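Local coordinates for 14 KDA fatty acid binding protein (Schistosoma mansoni, PDB 1VYF) that binds long-chain fatty acids such as oleic and arachidonic acid inside a beta-barrel and may take part in their transport, at residues A[19-24]-A[118-123]; A[91-96]-A[106-111]. All coordinates share one frame; numbering follows the deposited sequence. Where two conformers were deposited one is given.

Contact 1: residues A[19-24]-A[118-123]. With OLA (oleic acid), chain B.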
# COMPACT_ATOMS: atom_id res chain seq x y z
N ASP A 19 -10.77 9.35 1.78
CA ASP A 19 -10.65 10.52 2.64
C ASP A 19 -10.98 10.23 4.11
O ASP A 19 -10.35 10.80 5.01
CB ASP A 19 -11.46 11.70 2.15
CG ASP A 19 -11.07 12.99 2.86
OD1 ASP A 19 -9.97 13.50 2.56
OD2 ASP A 19 -11.79 13.55 3.73
N ALA A 20 -11.93 9.34 4.37
CA ALA A 20 -12.25 8.94 5.74
C ALA A 20 -11.02 8.33 6.45
O ALA A 20 -10.86 8.48 7.68
CB ALA A 20 -13.39 7.93 5.74
N VAL A 21 -10.16 7.65 5.71
CA VAL A 21 -9.02 7.01 6.39
C VAL A 21 -7.88 7.97 6.59
O VAL A 21 -7.25 7.94 7.64
CB VAL A 21 -8.48 5.65 5.82
CG1 VAL A 21 -9.52 4.81 5.14
CG2 VAL A 21 -7.17 5.79 5.04
N MET A 22 -7.62 8.86 5.65
CA MET A 22 -6.51 9.78 5.94
C MET A 22 -6.87 10.84 6.93
O MET A 22 -6.00 11.38 7.54
CB MET A 22 -5.74 10.32 4.76
CG MET A 22 -6.35 10.16 3.52
SD MET A 22 -7.36 11.50 3.46
CE MET A 22 -7.03 11.78 1.53
N SER A 23 -8.15 11.20 6.94
CA SER A 23 -8.67 12.15 7.88
C SER A 23 -8.45 11.59 9.28
O SER A 23 -7.95 12.28 10.18
CB SER A 23 -10.16 12.39 7.61
OG SER A 23 -10.61 13.49 8.37
N LYS A 24 -8.82 10.32 9.45
CA LYS A 24 -8.63 9.60 10.70
C LYS A 24 -7.15 9.48 11.13
O LYS A 24 -6.84 9.59 12.31
CB LYS A 24 -9.28 8.21 10.61
CG LYS A 24 -9.17 7.37 11.88
CD LYS A 24 -10.16 6.23 11.87
CE LYS A 24 -10.13 5.46 13.20
NZ LYS A 24 -10.97 6.14 14.22
N THR A 118 -6.78 -3.18 -3.02
CA THR A 118 -6.05 -2.78 -1.79
C THR A 118 -7.06 -2.30 -0.75
O THR A 118 -7.71 -1.28 -0.98
CB THR A 118 -5.05 -1.68 -2.15
OG1 THR A 118 -4.08 -2.20 -3.07
CG2 THR A 118 -4.24 -1.18 -0.94
N THR A 119 -7.23 -3.03 0.35
CA THR A 119 -8.18 -2.62 1.39
C THR A 119 -7.40 -1.97 2.50
O THR A 119 -6.44 -2.56 2.99
CB THR A 119 -8.98 -3.82 1.86
OG1 THR A 119 -9.72 -4.37 0.77
CG2 THR A 119 -10.03 -3.44 2.87
N VAL A 120 -7.79 -0.77 2.91
CA VAL A 120 -7.04 -0.02 3.95
C VAL A 120 -7.97 0.21 5.14
O VAL A 120 -9.01 0.84 5.00
CB VAL A 120 -6.56 1.31 3.41
CG1 VAL A 120 -5.73 2.09 4.47
CG2 VAL A 120 -5.76 1.10 2.12
N THR A 121 -7.58 -0.27 6.32
CA THR A 121 -8.46 -0.15 7.49
C THR A 121 -7.70 0.49 8.64
O THR A 121 -6.55 0.17 8.86
CB THR A 121 -8.98 -1.55 7.93
OG1 THR A 121 -7.89 -2.47 8.17
CG2 THR A 121 -9.66 -2.20 6.83
N VAL A 122 -8.32 1.48 9.29
CA VAL A 122 -7.78 2.15 10.48
C VAL A 122 -8.94 2.13 11.49
O VAL A 122 -9.90 2.88 11.34
CB VAL A 122 -7.37 3.59 10.17
CG1 VAL A 122 -6.79 4.27 11.42
CG2 VAL A 122 -6.35 3.65 8.97
N GLY A 123 -8.88 1.23 12.46
CA GLY A 123 -9.95 1.04 13.42
C GLY A 123 -11.20 0.52 12.73
O GLY A 123 -11.15 -0.53 12.10
C1 OLA B . -2.49 2.15 -1.39
O1 OLA B . -1.55 1.44 -1.69
O2 OLA B . -3.29 2.49 -2.39
C2 OLA B . -2.86 2.63 0.01
C3 OLA B . -1.74 2.88 1.04
C4 OLA B . -1.87 4.25 1.76
C5 OLA B . -2.03 4.22 3.28
C6 OLA B . -2.67 5.50 3.85
C7 OLA B . -1.70 6.64 4.14
C8 OLA B . -1.49 7.57 2.95
C9 OLA B . -1.82 9.01 3.27
C10 OLA B . -1.82 9.98 2.35
C11 OLA B . -1.50 9.75 0.88
C12 OLA B . -0.57 10.84 0.32
C13 OLA B . -0.48 10.83 -1.21
C14 OLA B . 0.29 9.64 -1.81
C15 OLA B . -0.62 8.47 -2.21
C16 OLA B . 0.18 7.17 -2.36
C17 OLA B . -0.36 6.04 -1.47
C18 OLA B . -1.40 5.25 -2.22
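Val21, on the first helix of the helical lid of this fatty-acid-binding-protein beta-barrel, sets its two methyls against Val120 of strand 118-122. CG2 of Val21 meets CG1 of Val120 at 4.0 Å, the two side chains crossing at about a right angle, while CG1 of Val21 rests near the Val120 carbonyl oxygen. Two residues along the strand, CG2 of Val122 lies 4.3 Å from CB of the same Val21. No hydrogen bond joins helix and strand; the buried part is held by van der Waals packing between branched side chains, with the two axes 8.7 Å apart at an angle of 38°. At the exposed end, the methylenes of Lys24 slide past Val122 in the opposite direction, Lys24 CD lying 3.9 Å from Val122 CG1 and Lys24 CE 3.2 Å from Val122 O, a carbon-oxygen contact. The lysine chain bends at its last torsion (chi4 83°), turning NZ aside from the line of its methylenes. Beyond this shell, Val21 also packs on Ala127 and Val122 on Leu25, so strand 125-133 and the chain following the helix share the apolar patch. Asp19 forms a salt bridge with Arg32 of the second lid helix. Val120 links the lid contact to the ligand: its CG1 faces the helix, and its other methyl, CG2, anti to the carbonyl carbon, sits 3.9 Å from C2 of oleic acid.

Contact 2: residues A[91-96]-A[106-111]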
# COMPACT_ATOMS: atom_id res chain seq x y z
N GLU A 91 -0.29 -17.01 -2.03
CA GLU A 91 0.50 -16.56 -3.17
C GLU A 91 -0.10 -15.32 -3.91
O GLU A 91 0.53 -14.73 -4.78
CB GLU A 91 0.72 -17.72 -4.16
CG GLU A 91 1.56 -18.85 -3.56
CD GLU A 91 3.01 -18.43 -3.34
OE1 GLU A 91 3.51 -18.53 -2.19
OE2 GLU A 91 3.65 -17.99 -4.32
N SER A 92 -1.30 -14.94 -3.52
CA SER A 92 -2.04 -13.87 -4.19
C SER A 92 -2.54 -12.79 -3.19
O SER A 92 -3.23 -11.87 -3.57
CB SER A 92 -3.20 -14.49 -4.96
OG SER A 92 -4.15 -15.01 -4.07
N LYS A 93 -2.16 -12.89 -1.93
CA LYS A 93 -2.61 -11.93 -0.93
C LYS A 93 -1.55 -11.66 0.14
O LYS A 93 -0.99 -12.60 0.72
CB LYS A 93 -3.88 -12.46 -0.29
CG LYS A 93 -4.59 -11.52 0.64
CD LYS A 93 -5.91 -12.18 1.03
CE LYS A 93 -6.63 -11.46 2.10
NZ LYS A 93 -7.77 -12.29 2.52
N LEU A 94 -1.29 -10.39 0.42
CA LEU A 94 -0.43 -10.01 1.55
C LEU A 94 -1.06 -8.93 2.36
O LEU A 94 -1.89 -8.14 1.85
CB LEU A 94 0.97 -9.61 1.09
CG LEU A 94 1.10 -8.66 -0.06
CD1 LEU A 94 0.86 -7.26 0.44
CD2 LEU A 94 2.48 -8.79 -0.78
N THR A 95 -0.68 -8.88 3.63
CA THR A 95 -1.24 -7.91 4.55
C THR A 95 -0.11 -7.09 5.23
O THR A 95 0.78 -7.67 5.84
CB THR A 95 -2.06 -8.66 5.62
OG1 THR A 95 -3.11 -9.43 5.02
CG2 THR A 95 -2.74 -7.71 6.54
N GLN A 96 -0.16 -5.77 5.10
CA GLN A 96 0.82 -4.87 5.68
C GLN A 96 0.21 -4.13 6.85
O GLN A 96 -0.85 -3.51 6.74
CB GLN A 96 1.31 -3.86 4.64
CG GLN A 96 2.32 -2.85 5.16
CD GLN A 96 2.83 -1.93 4.12
OE1 GLN A 96 2.29 -1.88 3.02
NE2 GLN A 96 3.91 -1.22 4.45
N VAL A 106 -3.94 -1.20 8.58
CA VAL A 106 -3.81 -2.52 8.00
C VAL A 106 -4.12 -2.39 6.50
O VAL A 106 -5.17 -1.83 6.13
CB VAL A 106 -4.70 -3.52 8.65
CG1 VAL A 106 -4.49 -4.87 8.04
CG2 VAL A 106 -4.44 -3.57 10.17
N ILE A 107 -3.18 -2.81 5.68
CA ILE A 107 -3.34 -2.74 4.20
C ILE A 107 -3.27 -4.13 3.60
O ILE A 107 -2.21 -4.78 3.56
CB ILE A 107 -2.27 -1.82 3.57
CG1 ILE A 107 -2.21 -0.48 4.30
CG2 ILE A 107 -2.58 -1.62 2.06
CD1 ILE A 107 -0.89 0.21 4.18
N VAL A 108 -4.39 -4.62 3.12
CA VAL A 108 -4.46 -5.91 2.49
C VAL A 108 -4.42 -5.65 0.96
O VAL A 108 -5.07 -4.74 0.47
CB VAL A 108 -5.76 -6.68 2.93
CG1 VAL A 108 -5.84 -8.03 2.32
CG2 VAL A 108 -5.86 -6.76 4.44
N ARG A 109 -3.58 -6.40 0.26
CA ARG A 109 -3.45 -6.35 -1.19
C ARG A 109 -3.70 -7.74 -1.72
O ARG A 109 -3.03 -8.71 -1.33
CB ARG A 109 -2.06 -5.90 -1.58
CG ARG A 109 -1.69 -4.52 -1.05
CD ARG A 109 -0.40 -3.99 -1.59
NE ARG A 109 -0.24 -2.57 -1.34
CZ ARG A 109 0.28 -2.01 -0.26
NH1 ARG A 109 0.72 -2.74 0.73
NH2 ARG A 109 0.36 -0.69 -0.20
N GLU A 110 -4.68 -7.86 -2.59
CA GLU A 110 -5.03 -9.15 -3.12
C GLU A 110 -5.14 -9.05 -4.63
O GLU A 110 -5.81 -8.17 -5.10
CB GLU A 110 -6.36 -9.58 -2.51
CG GLU A 110 -6.91 -10.90 -3.05
CD GLU A 110 -7.87 -11.60 -2.11
OE1 GLU A 110 -8.41 -10.95 -1.19
OE2 GLU A 110 -8.07 -12.82 -2.28
N VAL A 111 -4.52 -9.98 -5.34
CA VAL A 111 -4.49 -9.97 -6.81
C VAL A 111 -5.49 -10.98 -7.30
O VAL A 111 -5.49 -12.13 -6.87
CB VAL A 111 -3.10 -10.29 -7.38
CG1 VAL A 111 -3.15 -10.49 -8.89
CG2 VAL A 111 -2.13 -9.18 -7.04
O HOH W 1 -10.00 -9.95 1.55
O HOH W 2 1.82 1.12 1.74
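Gln96 and Arg109 meet across two neighbouring strands through a side-chain hydrogen bond. Arg109 NH1 donates to Gln96 OE1 at 2.9 Å with an N-H...O angle of 162°, the oxygen lying at the edge of the guanidinium and close to its plane, although the amide and guanidinium planes are turned 45° apart. Gln96 reaches there as a fully extended chain, CG anti to the backbone N (chi1 179°). A water completes a small ring, donating to the same OE1 and accepting from Arg109 NH2 at 3.0 Å; OE1 thus takes two donors. NH2 also bonds to O1 of the bound oleic acid, so Gln96 is a second-shell residue that probably helps to orient a ligand-binding guanidinium, with Ile107 CG2 over one face, offset toward its rim. Nearer the backbone, Leu94 CD1 lies 3.8 Å from Arg109 CB.

These strands form an antiparallel beta hairpin in the barrel wall. Leu94 with Arg109 and Gln96 with Ile107 are hydrogen-bonded pairs, each exchanging two N-H...O bonds; Gln96 N to Ile107 O and Ile107 N to Gln96 O are both 2.7 Å. Ser92 O accepts from Val111 N, and its second close neighbour is the CA-H of Glu110.

The other face carries Lys93, Thr95, Val108 and Glu110. CE of Lys93 touches CG1 of Val108 at 3.5 Å, and Lys93 NZ forms a long salt bridge of 4.0 Å with Glu110 OE1, supplemented by a water bound weakly to both. Thr95 lies alongside Val108, pointing the same way; Thr95 CG2 meets Val106 CG1 at 3.7 Å, and Thr95 OG1 is hydrogen-bonded to Asn89 OD1.

Overall arrangement
After strand 8-16 the chain enters contact 1 at helix 18-24, passes through the second lid helix and most of the barrel strands, and comes back against the first helix at strand 115-122, closing a loop of 93 intervening residues. Contact 2 opens and closes within that span, as the short hairpin of strands 93-99 and 104-112, and so lies wholly within the longer loop of contact 1. The two share the barrel wall: strands 104-112 and 115-122 are consecutive in the chain and neighbours in the sheet, joined by probable backbone hydrogen bonds, including Thr119 N to Val108 O at 2.8 Å. Together they connect lid, wall and oleate site.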